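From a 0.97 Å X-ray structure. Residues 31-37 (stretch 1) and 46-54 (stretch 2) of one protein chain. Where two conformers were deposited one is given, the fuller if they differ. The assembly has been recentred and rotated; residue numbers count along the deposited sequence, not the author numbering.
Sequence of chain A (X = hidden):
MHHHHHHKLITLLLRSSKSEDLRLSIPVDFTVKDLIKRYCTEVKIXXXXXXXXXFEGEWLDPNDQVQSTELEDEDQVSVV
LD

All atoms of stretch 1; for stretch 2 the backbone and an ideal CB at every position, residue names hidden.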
ATOM      1  N   THR A  31       3.687  -0.938  -7.636  1.00  7.49           N
ATOM      2  CA  THR A  31       4.603  -1.387  -6.616  1.00  7.51           C
ATOM      3  C   THR A  31       4.205  -0.879  -5.233  1.00  6.96           C
ATOM      4  O   THR A  31       3.390   0.010  -5.065  1.00  7.40           O
ATOM      5  CB  THR A  31       6.059  -0.952  -6.938  1.00  7.72           C
ATOM      6  OG1 THR A  31       6.080   0.428  -6.987  1.00  8.31           O
ATOM      7  CG2 THR A  31       6.553  -1.586  -8.193  1.00  8.80           C
ATOM      8  N   VAL A  32       4.814  -1.481  -4.219  1.00  7.39           N
ATOM      9  CA  VAL A  32       4.687  -0.992  -2.862  1.00  7.32           C
ATOM     10  C   VAL A  32       5.149   0.461  -2.783  1.00  7.10           C
ATOM     11  O   VAL A  32       4.502   1.278  -2.128  1.00  7.57           O
ATOM     12  CB  VAL A  32       5.462  -1.934  -1.904  1.00  8.26           C
ATOM     13  CG1 VAL A  32       5.656  -1.318  -0.550  1.00  9.03           C
ATOM     14  CG2 VAL A  32       4.731  -3.277  -1.876  1.00  9.90           C
ATOM     15  N   LYS A  33       6.235   0.809  -3.474  1.00  7.36           N
ATOM     16  CA  LYS A  33       6.670   2.209  -3.490  1.00  7.36           C
ATOM     17  C   LYS A  33       5.592   3.095  -4.099  1.00  6.95           C
ATOM     18  O   LYS A  33       5.328   4.193  -3.590  1.00  7.52           O
ATOM     19  CB  LYS A  33       7.994   2.345  -4.264  1.00  8.55           C
ATOM     20  CG  LYS A  33       8.565   3.748  -4.154  1.00 11.42           C
ATOM     21  CD  LYS A  33       9.851   3.865  -4.892  1.00 18.12           C
ATOM     22  CE  LYS A  33      11.088   3.493  -4.170  1.00 35.31           C
ATOM     23  NZ  LYS A  33      12.155   4.175  -5.019  1.00 47.69           N
ATOM     24  N   ASP A  34       4.958   2.678  -5.172  1.00  7.20           N
ATOM     25  CA  ASP A  34       3.881   3.410  -5.797  1.00  7.17           C
ATOM     26  C   ASP A  34       2.753   3.631  -4.773  1.00  6.93           C
ATOM     27  O   ASP A  34       2.165   4.709  -4.687  1.00  7.45           O
ATOM     28  CB  ASP A  34       3.327   2.670  -6.994  1.00  7.78           C
ATOM     29  CG  ASP A  34       4.169   2.598  -8.230  1.00  9.06           C
ATOM     30  OD1 ASP A  34       4.952   3.549  -8.487  1.00 11.01           O
ATOM     31  OD2 ASP A  34       3.994   1.628  -8.995  1.00 11.11           O
ATOM     32  N   LEU A  35       2.388   2.569  -4.031  1.00  7.09           N
ATOM     33  CA  LEU A  35       1.361   2.666  -3.003  1.00  6.73           C
ATOM     34  C   LEU A  35       1.729   3.734  -1.974  1.00  6.97           C
ATOM     35  O   LEU A  35       0.880   4.535  -1.571  1.00  7.46           O
ATOM     36  CB  LEU A  35       1.173   1.285  -2.367  1.00  7.44           C
ATOM     37  CG  LEU A  35       0.261   1.205  -1.141  1.00  8.47           C
ATOM     38  CD1 LEU A  35      -1.131   1.785  -1.393  1.00  9.70           C
ATOM     39  CD2 LEU A  35       0.199  -0.243  -0.666  1.00 10.57           C
ATOM     40  N   ILE A  36       3.003   3.746  -1.550  1.00  7.04           N
ATOM     41  CA  ILE A  36       3.444   4.774  -0.627  1.00  6.95           C
ATOM     42  C   ILE A  36       3.354   6.148  -1.207  1.00  6.91           C
ATOM     43  O   ILE A  36       2.889   7.109  -0.571  1.00  7.32           O
ATOM     44  CB  ILE A  36       4.878   4.461  -0.087  1.00  7.40           C
ATOM     45  CG1 ILE A  36       4.919   3.137   0.646  1.00  8.01           C
ATOM     46  CG2 ILE A  36       5.341   5.586   0.805  1.00  9.01           C
ATOM     47  CD1 ILE A  36       6.336   2.649   0.935  1.00  9.55           C
ATOM     48  N   LYS A  37       3.802   6.330  -2.463  1.00  6.79           N
ATOM     49  CA  LYS A  37       3.720   7.615  -3.127  1.00  7.14           C
ATOM     50  C   LYS A  37       2.267   8.106  -3.189  1.00  6.83           C
ATOM     51  O   LYS A  37       2.002   9.297  -3.013  1.00  7.91           O
ATOM     52  CB  LYS A  37       4.303   7.578  -4.536  1.00  8.34           C
ATOM     53  CG  LYS A  37       5.802   7.464  -4.583  1.00  9.71           C
ATOM     54  CD  LYS A  37       6.300   7.401  -6.036  1.00 14.14           C
ATOM     55  CE  LYS A  37       7.791   7.463  -6.159  1.00 18.50           C
ATOM     56  NZ  LYS A  37       8.152   7.404  -7.586  1.00 35.63           N
ATOM     57  N   UNK A  46       5.073  14.585   2.646  1.00  9.50           N
ATOM     58  CA  UNK A  46       6.122  14.471   1.674  1.00 10.21           C
ATOM     59  C   UNK A  46       6.630  13.029   1.527  1.00  9.86           C
ATOM     60  O   UNK A  46       7.017  12.399   2.499  1.00 13.01           O
ATOM     61  CB  UNK A  46       7.274  15.403   2.057  1.00 10.21           C
ATOM     62  N   UNK A  47       6.695  12.527   0.318  1.00 10.12           N
ATOM     63  CA  UNK A  47       7.253  11.213   0.063  1.00  9.61           C
ATOM     64  C   UNK A  47       8.747  11.244   0.363  1.00  9.19           C
ATOM     65  O   UNK A  47       9.466  12.155  -0.008  1.00 11.50           O
ATOM     66  CB  UNK A  47       6.991  10.775  -1.379  1.00  9.61           C
ATOM     67  N   UNK A  48       9.221  10.175   0.997  1.00  9.55           N
ATOM     68  CA  UNK A  48      10.622   9.969   1.294  0.50  9.76           C
ATOM     69  C   UNK A  48      10.934   8.492   1.221  1.00  9.51           C
ATOM     70  O   UNK A  48      10.089   7.673   1.579  1.00  9.73           O
ATOM     71  CB  UNK A  48      10.984  10.536   2.668  0.50  9.76           C
ATOM     72  N   UNK A  49      12.189   8.194   0.858  1.00 11.45           N
ATOM     73  CA  UNK A  49      12.656   6.825   0.712  1.00 13.03           C
ATOM     74  C   UNK A  49      12.581   5.984   1.942  1.00 13.72           C
ATOM     75  O   UNK A  49      12.608   4.768   1.940  1.00 16.10           O
ATOM     76  CB  UNK A  49      14.105   6.831   0.222  1.00 13.03           C
ATOM     77  N   UNK A  50      12.573   6.531   3.086  1.00 12.20           N
ATOM     78  CA  UNK A  50      12.600   5.908   4.410  1.00 12.77           C
ATOM     79  C   UNK A  50      11.220   5.532   4.900  1.00 12.11           C
ATOM     80  O   UNK A  50      11.119   4.774   5.861  1.00 15.32           O
ATOM     81  CB  UNK A  50      13.261   6.846   5.422  1.00 12.77           C
ATOM     82  N   UNK A  51      10.160   5.974   4.260  1.00  9.60           N
ATOM     83  CA  UNK A  51       8.827   5.502   4.656  1.00  9.24           C
ATOM     84  C   UNK A  51       8.731   4.039   4.285  1.00  9.30           C
ATOM     85  O   UNK A  51       9.134   3.635   3.193  1.00 10.16           O
ATOM     86  CB  UNK A  51       7.713   6.313   3.990  1.00  9.24           C
ATOM     87  N   UNK A  52       8.191   3.208   5.181  1.00  9.66           N
ATOM     88  CA  UNK A  52       8.013   1.804   4.966  1.00 10.71           C
ATOM     89  C   UNK A  52       6.576   1.390   5.279  1.00  9.61           C
ATOM     90  O   UNK A  52       5.894   2.025   6.070  1.00 11.02           O
ATOM     91  CB  UNK A  52       9.007   1.010   5.816  1.00 10.71           C
ATOM     92  N   UNK A  53       6.156   0.301   4.650  1.00  9.63           N
ATOM     93  CA  UNK A  53       4.910  -0.367   4.979  1.00  9.46           C
ATOM     94  C   UNK A  53       5.169  -1.701   5.635  1.00  9.55           C
ATOM     95  O   UNK A  53       6.011  -2.441   5.161  1.00 11.50           O
ATOM     96  CB  UNK A  53       4.051  -0.553   3.726  1.00  9.46           C
ATOM     97  N   UNK A  54       4.494  -1.951   6.738  1.00 10.87           N
ATOM     98  CA  UNK A  54       4.573  -3.231   7.467  1.00 12.03           C
ATOM     99  C   UNK A  54       3.256  -3.979   7.332  1.00 11.68           C
ATOM    100  O   UNK A  54       2.197  -3.383   7.526  1.00 13.84           O
ATOM    101  CB  UNK A  54       4.905  -3.005   8.943  1.00 12.03           C
TER

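Stretch 1 offers a helix, residues 32-37, capped by Thr-31, whose OG1 accepts from the backbone N of Asp-34 at 3.1 Å. Val-32, Leu-35 and Ile-36 give stretch 2 an apolar surface, bordered by the aliphatic parts of Lys-33 and Lys-37.

Position 46 has nothing of stretch 1 within 5.5 Å of its ideal CB, so almost any side chain, most readily a polar one, would be accepted. It is Ser-46, which makes no contact with the helix.

At position 47 the chain comes close to Lys-37, the last residue of stretch 1, its CA 6.0 Å from the CA of Lys-37, and CA-to-CB points toward stretch 1. The ideal CB lies 4.8 Å from Lys-37 CG, and beyond it run the methylenes of two lysines and the CG2 methyl of Ile-36. A long aliphatic chain such as leucine or methionine, or an aromatic ring, could use this surface. The residue is Phe-47, with chi1 in the t well. Lys-37 CG sits over one face of the ring, 3.8 Å from the centroid of Phe-47 in a CH-pi contact, whereas Ile-36 CG2 meets the ring edge at 3.7 Å from Phe-47 CE2. Lys-33 CG packs 3.9 Å from Phe-47 CZ.

Positions 48 to 50 carry the chain through a turn. The CB vectors at 48 and 49 point away, and 50 is out of reach, so polar or charged residues suit all three. The phi/psi pairs of -60/-24 at 49 and -86/-11 at 50 fit a type I turn. The residues are His-48, Glu-49 and Arg-50; His-48 ND1 accepts from the backbone N of Arg-50 at 3.2 Å.

Position 51 turns back toward the helix, its ideal CB 4.0 Å from Ile-36 CG2. An aliphatic residue, valine, isoleucine or leucine, is expected. Ile-51 places its CG2 3.7 Å from Ile-36 CG2.

At position 52 the strand begins and CB points away, leaving the choice open; Arg-52 keeps its side chain at least 5.8 Å from stretch 1, and only its CA comes close, 4.4 Å from Ile-36 CD1.

Position 53 points toward the helix, with its ideal CB 4.6 Å from Val-32 CG1 and 4.8 Å from Ile-36 CD1. Leucine, isoleucine, valine or methionine would suit. Leu-53 reaches Leu-35 CD2 with CD1 at 3.5 Å, while its CG lies 3.7 Å from Ile-36 CG1.

Position 54 is out of reach of stretch 1, which sets no preference there; polar, charged or apolar chains would all fit, and the residue is Glu-54.

Stretch 2 (46-54) SFHERIRLE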
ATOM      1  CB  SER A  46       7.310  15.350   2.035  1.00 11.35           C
ATOM      2  OG  SER A  46       6.991  16.681   1.966  1.00 13.62           O
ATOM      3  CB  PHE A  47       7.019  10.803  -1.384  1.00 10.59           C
ATOM      4  CG  PHE A  47       7.708   9.480  -1.716  1.00 10.17           C
ATOM      5  CD1 PHE A  47       8.881   9.416  -2.404  1.00 12.17           C
ATOM      6  CD2 PHE A  47       7.146   8.303  -1.233  1.00 10.56           C
ATOM      7  CE1 PHE A  47       9.557   8.220  -2.601  1.00 13.69           C
ATOM      8  CE2 PHE A  47       7.814   7.103  -1.438  1.00 11.11           C
ATOM      9  CZ  PHE A  47       8.979   7.066  -2.135  1.00 12.26           C
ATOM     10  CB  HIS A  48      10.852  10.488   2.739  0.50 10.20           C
ATOM     11  CG  HIS A  48      12.305  10.596   3.056  0.50 11.28           C
ATOM     12  ND1 HIS A  48      13.111   9.626   3.471  0.50 15.62           N
ATOM     13  CD2 HIS A  48      13.151  11.663   3.021  0.50 14.71           C
ATOM     14  CE1 HIS A  48      14.358   9.925   3.629  0.50 12.68           C
ATOM     15  NE2 HIS A  48      14.401  11.211   3.389  0.50 12.77           N
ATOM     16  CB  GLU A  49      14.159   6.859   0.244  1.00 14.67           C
ATOM     17  CG  GLU A  49      15.167   7.536   1.150  1.00 17.01           C
ATOM     18  CD  GLU A  49      16.636   7.728   0.758  1.00 18.39           C
ATOM     19  OE1 GLU A  49      16.919   7.195  -0.315  1.00 23.24           O
ATOM     20  OE2 GLU A  49      17.330   8.433   1.548  1.00 23.89           O
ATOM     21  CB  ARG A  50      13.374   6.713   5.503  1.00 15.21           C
ATOM     22  CG  ARG A  50      14.873   6.734   5.297  1.00 15.96           C
ATOM     23  CD  ARG A  50      15.708   7.341   6.410  1.00 25.07           C
ATOM     24  NE  ARG A  50      17.167   7.200   6.259  1.00 28.73           N
ATOM     25  CZ  ARG A  50      18.054   7.383   7.218  1.00 22.68           C
ATOM     26  NH1 ARG A  50      17.625   7.733   8.411  1.00 36.42           N
ATOM     27  NH2 ARG A  50      19.343   7.209   6.904  1.00 28.88           N
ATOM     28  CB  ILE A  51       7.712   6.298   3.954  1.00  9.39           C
ATOM     29  CG1 ILE A  51       7.823   7.809   4.254  1.00 10.65           C
ATOM     30  CG2 ILE A  51       6.339   5.725   4.322  1.00  9.94           C
ATOM     31  CD1 ILE A  51       6.865   8.665   3.410  1.00 11.49           C
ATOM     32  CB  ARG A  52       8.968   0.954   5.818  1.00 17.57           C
ATOM     33  CG  ARG A  52      10.434   1.118   5.566  1.00 24.62           C
ATOM     34  CD  ARG A  52      11.314   0.231   6.432  1.00 30.98           C
ATOM     35  NE  ARG A  52      10.960   0.436   7.827  1.00 46.67           N
ATOM     36  CZ  ARG A  52      11.702   0.925   8.804  1.00 58.42           C
ATOM     37  NH1 ARG A  52      11.142   1.021  10.008  1.00 62.35           N
ATOM     38  NH2 ARG A  52      12.971   1.311   8.658  1.00 60.24           N
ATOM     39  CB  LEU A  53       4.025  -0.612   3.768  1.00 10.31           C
ATOM     40  CG  LEU A  53       3.594   0.584   2.973  1.00 11.16           C
ATOM     41  CD1 LEU A  53       2.667   0.182   1.836  1.00 13.46           C
ATOM     42  CD2 LEU A  53       2.955   1.681   3.816  1.00 12.00           C
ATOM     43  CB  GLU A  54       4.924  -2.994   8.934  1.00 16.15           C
ATOM     44  CG  GLU A  54       5.047  -4.143   9.932  1.00 32.44           C
ATOM     45  CD  GLU A  54       5.756  -3.551  11.150  1.00 45.31           C
ATOM     46  OE1 GLU A  54       6.917  -3.082  11.056  1.00 65.21           O
ATOM     47  OE2 GLU A  54       5.097  -3.577  12.218  1.00 56.93           O
TER
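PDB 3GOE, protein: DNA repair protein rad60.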